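Local coordinates for protein TRAP-type C4-dicarboxylate:H+ symport system substrate-binding component DctP (Shewanella oneidensis, PDB 4MX6) that probably captures succinate and related C4-dicarboxylates in the periplasm and delivers them to a TRAP-type proton-coupled transporter, at residues Glu307-Gln310 with Trp311-Val314; Asp313-Lys316 with Pro317-Ser320; Val205-Leu208 with Leu209-Arg212. One frame throughout, in Å; residues are numbered along the deposited sequence.

Contact 1 of 3, residues Glu307-Gln310 with Trp311-Val314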
loop_
_atom_site.group_PDB
_atom_site.type_symbol
_atom_site.label_atom_id
_atom_site.label_comp_id
_atom_site.label_asym_id
_atom_site.label_seq_id
_atom_site.Cartn_x
_atom_site.Cartn_y
_atom_site.Cartn_z
ATOM N N GLU A 307 25.195 5.866 -4.373
ATOM C CA GLU A 307 24.640 4.722 -3.679
ATOM C C GLU A 307 23.230 4.439 -4.183
ATOM O O GLU A 307 22.886 3.299 -4.467
ATOM C CB GLU A 307 24.645 4.958 -2.168
ATOM C CG GLU A 307 26.031 4.780 -1.585
ATOM C CD GLU A 307 26.191 5.300 -0.163
ATOM O OE1 GLU A 307 25.346 6.076 0.327
ATOM O OE2 GLU A 307 27.210 4.934 0.457
ATOM N N ARG A 308 22.402 5.474 -4.296
ATOM C CA ARG A 308 21.056 5.273 -4.824
ATOM C C ARG A 308 21.125 4.670 -6.226
ATOM O O ARG A 308 20.369 3.748 -6.547
ATOM C CB ARG A 308 20.253 6.578 -4.852
ATOM C CG ARG A 308 18.810 6.386 -5.373
ATOM C CD ARG A 308 18.091 7.703 -5.678
ATOM N NE ARG A 308 16.656 7.511 -5.952
ATOM C CZ ARG A 308 16.108 7.310 -7.146
ATOM N NH1 ARG A 308 16.854 7.274 -8.245
ATOM N NH2 ARG A 308 14.793 7.151 -7.245
ATOM N N GLN A 309 22.013 5.183 -7.065
ATOM C CA GLN A 309 22.075 4.707 -8.445
ATOM C C GLN A 309 22.470 3.231 -8.504
ATOM O O GLN A 309 21.998 2.497 -9.371
ATOM C CB GLN A 309 23.023 5.556 -9.295
ATOM C CG GLN A 309 22.881 5.281 -10.790
ATOM C CD GLN A 309 21.516 5.671 -11.332
ATOM O OE1 GLN A 309 21.018 6.760 -11.060
ATOM N NE2 GLN A 309 20.898 4.772 -12.079
ATOM N N GLN A 310 23.311 2.778 -7.576
ATOM C CA GLN A 310 23.668 1.362 -7.555
ATOM C C GLN A 310 22.422 0.511 -7.303
ATOM O O GLN A 310 22.216 -0.526 -7.933
ATOM C CB GLN A 310 24.738 1.082 -6.496
ATOM C CG GLN A 310 26.097 1.651 -6.870
ATOM C CD GLN A 310 27.217 1.405 -5.870
ATOM O OE1 GLN A 310 27.011 1.178 -4.688
ATOM N NE2 GLN A 310 28.429 1.498 -6.360
ATOM N N TRP A 311 21.585 0.952 -6.371
ATOM C CA TRP A 311 20.323 0.258 -6.114
ATOM C C TRP A 311 19.380 0.298 -7.326
ATOM O O TRP A 311 18.745 -0.698 -7.669
ATOM C CB TRP A 311 19.639 0.873 -4.895
ATOM C CG TRP A 311 20.119 0.391 -3.546
ATOM C CD1 TRP A 311 20.972 1.021 -2.694
ATOM C CD2 TRP A 311 19.734 -0.827 -2.911
ATOM N NE1 TRP A 311 21.132 0.269 -1.559
ATOM C CE2 TRP A 311 20.372 -0.868 -1.663
ATOM C CE3 TRP A 311 18.884 -1.872 -3.273
ATOM C CZ2 TRP A 311 20.205 -1.942 -0.779
ATOM C CZ3 TRP A 311 18.713 -2.933 -2.396
ATOM C CH2 TRP A 311 19.355 -2.950 -1.166
ATOM N N VAL A 312 19.267 1.456 -7.956
ATOM C CA VAL A 312 18.416 1.566 -9.138
ATOM C C VAL A 312 18.860 0.567 -10.205
ATOM O O VAL A 312 18.041 -0.165 -10.779
ATOM C CB VAL A 312 18.445 2.990 -9.716
ATOM C CG1 VAL A 312 17.694 3.068 -11.043
ATOM C CG2 VAL A 312 17.862 3.963 -8.715
ATOM N N ASP A 313 20.157 0.547 -10.476
ATOM C CA ASP A 313 20.688 -0.258 -11.568
ATOM C C ASP A 313 20.461 -1.752 -11.369
ATOM O O ASP A 313 20.102 -2.458 -12.309
ATOM C CB ASP A 313 22.189 0.013 -11.745
ATOM C CG ASP A 313 22.481 1.397 -12.307
ATOM O OD1 ASP A 313 21.546 2.084 -12.764
ATOM O OD2 ASP A 313 23.666 1.794 -12.305
ATOM N N VAL A 314 20.688 -2.237 -10.152
ATOM C CA VAL A 314 20.541 -3.656 -9.869
ATOM C C VAL A 314 19.068 -4.102 -9.892
ATOM O O VAL A 314 18.774 -5.290 -10.052
ATOM C CB VAL A 314 21.202 -4.006 -8.513
ATOM C CG1 VAL A 314 20.340 -3.570 -7.345
ATOM C CG2 VAL A 314 21.475 -5.474 -8.417
#

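Contact 2 of 3, residues Asp313-Lys316 with Pro317-Ser320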
loop_
_atom_site.group_PDB
_atom_site.type_symbol
_atom_site.label_atom_id
_atom_site.label_comp_id
_atom_site.label_asym_id
_atom_site.label_seq_id
_atom_site.Cartn_x
_atom_site.Cartn_y
_atom_site.Cartn_z
ATOM N N ASP A 313 20.157 0.547 -10.476
ATOM C CA ASP A 313 20.688 -0.258 -11.568
ATOM C C ASP A 313 20.461 -1.752 -11.369
ATOM O O ASP A 313 20.102 -2.458 -12.309
ATOM C CB ASP A 313 22.189 0.013 -11.745
ATOM C CG ASP A 313 22.481 1.397 -12.307
ATOM O OD1 ASP A 313 21.546 2.084 -12.764
ATOM O OD2 ASP A 313 23.666 1.794 -12.305
ATOM N N VAL A 314 20.688 -2.237 -10.152
ATOM C CA VAL A 314 20.541 -3.656 -9.869
ATOM C C VAL A 314 19.068 -4.102 -9.892
ATOM O O VAL A 314 18.774 -5.290 -10.052
ATOM C CB VAL A 314 21.202 -4.006 -8.513
ATOM C CG1 VAL A 314 20.340 -3.570 -7.345
ATOM C CG2 VAL A 314 21.475 -5.474 -8.417
ATOM N N MET A 315 18.142 -3.154 -9.758
ATOM C CA MET A 315 16.713 -3.459 -9.733
ATOM C C MET A 315 16.052 -3.432 -11.113
ATOM O O MET A 315 14.965 -3.962 -11.271
ATOM C CB MET A 315 15.973 -2.509 -8.787
ATOM C CG MET A 315 16.299 -2.732 -7.338
ATOM S SD MET A 315 15.863 -4.385 -6.795
ATOM C CE MET A 315 16.355 -4.279 -5.071
ATOM N N LYS A 316 16.695 -2.821 -12.104
ATOM C CA LYS A 316 16.104 -2.716 -13.437
ATOM C C LYS A 316 15.742 -4.071 -14.045
ATOM O O LYS A 316 14.721 -4.173 -14.713
ATOM C CB LYS A 316 16.996 -1.898 -14.368
ATOM C CG LYS A 316 16.960 -0.403 -14.110
ATOM C CD LYS A 316 15.655 0.209 -14.589
ATOM C CE LYS A 316 15.627 1.719 -14.399
ATOM N NZ LYS A 316 16.699 2.422 -15.152
ATOM N N PRO A 317 16.542 -5.130 -13.799
ATOM C CA PRO A 317 16.126 -6.427 -14.351
ATOM C C PRO A 317 14.769 -6.934 -13.841
ATOM O O PRO A 317 14.155 -7.781 -14.501
ATOM C CB PRO A 317 17.270 -7.368 -13.952
ATOM C CG PRO A 317 18.452 -6.481 -13.886
ATOM C CD PRO A 317 17.909 -5.197 -13.253
ATOM N N VAL A 318 14.294 -6.439 -12.703
ATOM C CA VAL A 318 12.958 -6.813 -12.233
ATOM C C VAL A 318 11.915 -6.287 -13.216
ATOM O O VAL A 318 10.931 -6.961 -13.516
ATOM C CB VAL A 318 12.697 -6.260 -10.817
ATOM C CG1 VAL A 318 11.271 -6.562 -10.378
ATOM C CG2 VAL A 318 13.714 -6.826 -9.826
ATOM N N TRP A 319 12.130 -5.083 -13.729
ATOM C CA TRP A 319 11.212 -4.557 -14.733
ATOM C C TRP A 319 11.223 -5.455 -15.965
ATOM O O TRP A 319 10.181 -5.739 -16.548
ATOM C CB TRP A 319 11.592 -3.149 -15.149
ATOM C CG TRP A 319 11.735 -2.090 -14.091
ATOM C CD1 TRP A 319 11.914 -2.235 -12.735
ATOM C CD2 TRP A 319 11.769 -0.682 -14.347
ATOM N NE1 TRP A 319 12.058 -0.994 -12.155
ATOM C CE2 TRP A 319 11.965 -0.032 -13.118
ATOM C CE3 TRP A 319 11.663 0.091 -15.513
ATOM C CZ2 TRP A 319 12.058 1.349 -13.016
ATOM C CZ3 TRP A 319 11.737 1.465 -15.404
ATOM C CH2 TRP A 319 11.940 2.079 -14.169
ATOM N N SER A 320 12.409 -5.901 -16.370
ATOM C CA SER A 320 12.528 -6.766 -17.543
ATOM C C SER A 320 11.802 -8.094 -17.342
ATOM O O SER A 320 11.184 -8.623 -18.267
ATOM C CB SER A 320 13.999 -6.990 -17.874
ATOM O OG SER A 320 14.593 -5.737 -18.130
#

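Contact 3 of 3, residues Val205-Leu208 with Leu209-Arg212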
loop_
_atom_site.group_PDB
_atom_site.type_symbol
_atom_site.label_atom_id
_atom_site.label_comp_id
_atom_site.label_asym_id
_atom_site.label_seq_id
_atom_site.Cartn_x
_atom_site.Cartn_y
_atom_site.Cartn_z
ATOM N N VAL A 205 4.063 -8.890 10.966
ATOM C CA VAL A 205 5.384 -8.342 10.696
ATOM C C VAL A 205 6.143 -7.968 11.965
ATOM O O VAL A 205 7.314 -8.310 12.105
ATOM C CB VAL A 205 5.323 -7.157 9.724
ATOM C CG1 VAL A 205 6.699 -6.572 9.515
ATOM C CG2 VAL A 205 4.752 -7.624 8.391
ATOM N N PHE A 206 5.501 -7.282 12.903
ATOM C CA PHE A 206 6.198 -6.894 14.115
ATOM C C PHE A 206 6.808 -8.115 14.817
ATOM O O PHE A 206 7.976 -8.105 15.201
ATOM C CB PHE A 206 5.304 -6.129 15.098
ATOM C CG PHE A 206 6.000 -5.830 16.391
ATOM C CD1 PHE A 206 6.775 -4.688 16.529
ATOM C CD2 PHE A 206 5.944 -6.718 17.448
ATOM C CE1 PHE A 206 7.460 -4.428 17.701
ATOM C CE2 PHE A 206 6.628 -6.461 18.622
ATOM C CZ PHE A 206 7.384 -5.314 18.749
ATOM N N THR A 207 6.014 -9.161 14.988
ATOM C CA THR A 207 6.477 -10.343 15.701
ATOM C C THR A 207 7.597 -11.050 14.933
ATOM O O THR A 207 8.543 -11.544 15.548
ATOM C CB THR A 207 5.307 -11.307 15.980
ATOM O OG1 THR A 207 4.303 -10.627 16.745
ATOM C CG2 THR A 207 5.774 -12.537 16.746
ATOM N N LEU A 208 7.499 -11.100 13.607
ATOM C CA LEU A 208 8.561 -11.694 12.813
ATOM C C LEU A 208 9.876 -10.943 12.988
ATOM O O LEU A 208 10.935 -11.565 13.089
ATOM C CB LEU A 208 8.156 -11.732 11.340
ATOM C CG LEU A 208 7.004 -12.681 10.993
ATOM C CD1 LEU A 208 6.463 -12.379 9.598
ATOM C CD2 LEU A 208 7.438 -14.146 11.099
ATOM N N LEU A 209 9.816 -9.614 13.012
ATOM C CA LEU A 209 11.013 -8.801 13.222
ATOM C C LEU A 209 11.545 -8.999 14.642
ATOM O O LEU A 209 12.752 -9.178 14.861
ATOM C CB LEU A 209 10.716 -7.317 13.026
ATOM C CG LEU A 209 10.299 -6.856 11.633
ATOM C CD1 LEU A 209 9.782 -5.436 11.726
ATOM C CD2 LEU A 209 11.441 -6.946 10.637
ATOM N N GLN A 210 10.640 -8.925 15.611
ATOM C CA GLN A 210 11.011 -9.021 17.025
ATOM C C GLN A 210 11.793 -10.303 17.304
ATOM O O GLN A 210 12.805 -10.302 18.009
ATOM C CB GLN A 210 9.748 -8.987 17.887
ATOM C CG GLN A 210 9.992 -9.131 19.374
ATOM C CD GLN A 210 8.719 -9.366 20.128
ATOM O OE1 GLN A 210 7.829 -10.091 19.672
ATOM N NE2 GLN A 210 8.607 -8.749 21.290
ATOM N N THR A 211 11.294 -11.401 16.757
ATOM C CA THR A 211 11.845 -12.724 17.004
ATOM C C THR A 211 12.976 -13.101 16.056
ATOM O O THR A 211 13.536 -14.183 16.176
ATOM C CB THR A 211 10.756 -13.816 16.913
ATOM O OG1 THR A 211 10.202 -13.842 15.589
ATOM C CG2 THR A 211 9.654 -13.586 17.937
ATOM N N ARG A 212 13.302 -12.215 15.119
ATOM C CA ARG A 212 14.369 -12.457 14.145
ATOM C C ARG A 212 14.061 -13.631 13.226
ATOM O O ARG A 212 14.957 -14.192 12.611
ATOM C CB ARG A 212 15.749 -12.594 14.822
ATOM C CG ARG A 212 16.188 -11.300 15.513
ATOM C CD ARG A 212 17.459 -11.469 16.328
ATOM N NE ARG A 212 18.574 -11.965 15.521
ATOM C CZ ARG A 212 19.397 -11.199 14.813
ATOM N NH1 ARG A 212 19.268 -9.879 14.813
ATOM N NH2 ARG A 212 20.376 -11.761 14.121
HETATM O O HOH W 1 5.014 -9.758 19.298
#

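Contact 1 of 3, residues Glu307-Gln310 with Trp311-Val314
Gln309 and Asp313, with Arg308 and Val312 beside them, form i to i+4 contacts within one alpha-helix, the opening turns of helix 305-326 near the C-terminal end of this family 7 solute-binding protein. Four successive backbone bonds carry the helix through both segments; two of them, Val312 N to Arg308 O and Asp313 N to Gln309 O, are 2.9 Å long. On the inner side, the Trp311 ring meets Phe161, its NE1 making weak bonds to the carbonyls of Leu167 and Lys168. At the edge of that ring, Trp311 CD1 lies 3.5 Å from Glu307 O. Glu307 OE1 forms a salt bridge with Lys168 and accepts a bond from Ser304 N, while Gln310 OE1 is taken by Gln169. Val312 CG2 packs against Arg308 NH1 at 3.5 Å, with Phe119 touching both side chains. On the exposed side, Gln309 places CG anti to the backbone N (chi1 -168°) and then bends at chi2 (65°), which folds its amide back over the next turn. The amide and carboxylate planes stand 50° apart: Gln309 NE2 donates within its own amide plane and meets Asp313 OD1 from above the carboxylate, at 2.8 Å.

Contact 2 of 3, residues Asp313-Lys316 with Pro317-Ser320
Lys316 O takes two weak bonds from the following turn, an i to i+3 bond from Trp319 N at 2.9 Å and a longer i to i+4 bond from Ser320 N at 3.3 Å. The firmer bond, again i to i+3, is from Val318 N to Met315 O, 2.9 Å with an N-H...O angle of 146°, its donor standing above the carbonyl plane. The two i to i+3 bonds go with Pro317, which has no N-H to give: its CD sits 3.3 Å from Val314 O, and neither Pro317 N nor Val318 N makes the regular i to i+4 bond, so the helix kinks. Across the kink the side chains of Lys316 and Trp319 run side by side. A bend at chi2 (-73°) brings the lysine chain over one face of the indole, Lys316 CD standing 3.9 Å from the centroid of the Trp319 six-membered ring in a CH-pi contact. Lys316 CE continues across the same ring to within 3.7 Å of Trp319 CH2, whereas the ammonium is far enough away to add at most a weak cation-pi attraction. Trp319 NE1 bonds to Pro118 O, and the ring also touches Ile331 and Val335 of helix 328-337. Replacing Trp319 by an alanine would probably leave Pro118 O without this donor and the lysine chain without its flat support. The whole is a proline kink within an alpha-helix.

Contact 3 of 3, residues Val205-Leu208 with Leu209-Arg212
Val205 and Leu209 meet on the buried side of the short helix 205-210, their side chains lying alongside each other and pointing the same way, with Val205 CG1 4.0 Å from Leu209 CD1. Both also touch Gln217 of strand 217-219; Phe229 adjoins the valine, Ile214 and Gln233 the leucine. Val205 also borders the ligand site, its side chain about 3 Å from that of Arg179, a succinate-binding residue, at the nearest atoms.

Among the backbone bonds, Leu209 N reaches Val205 O and Gln210 N reaches Phe206 O, the latter at 2.8 Å. Thr207 O is gripped twice by one residue: Thr211 N donates at 3.0 Å and Thr211 OG1 at 2.8 Å, from opposite faces of the carbonyl plane. The hydroxyl can reach back because Thr211 OG1 sits between its own backbone N and carbonyl carbon (chi1 62°), and the methyl Thr211 CG2 then packs 4.2 Å from Thr207 CG2.

On the outer side, Phe206 and Gln210 both swing CG anti to the backbone N, which brings the extended glutamine chain past the ring. Phe206 CE2 lies 3.9 Å from Gln210 CD, with ring and amide planes 57° apart. A water in the plane of the Phe206 ring, at its edge, joins the two turns by polar links: it donates to Gln210 OE1 at 2.9 Å and is hydrogen-bonded to Thr207 OG1. It thereby helps fix the rotation of the Gln210 amide.

At the end, Arg212 leaves the helical conformation with a positive phi of 64°, its N bonded to Leu209 O. Its side chain touches Asn164. The reversal at Arg212 is a Schellman motif, the C-terminal cap of this helix.

Overall arrangement
Contacts 1 and 2 are consecutive stages of helix 305-326. They share Asp313 and Val314, and their centres lie 10 Å apart. Regular i to i+4 bonding in the first gives way to the proline kink in the second, and Asp313, engaged by Gln309, belongs to the turns before the kink. Contact 3 is on a separate helix, earlier in the chain, and touches neither: its centre is 28 Å from that of contact 1 and 29 Å from that of contact 2. Its Val205 side chain comes near the ligand, about 6 Å from bound succinate and about 6 Å from the Asn219 side chain. Contacts 1 and 2 lie away from the annotated binding residues.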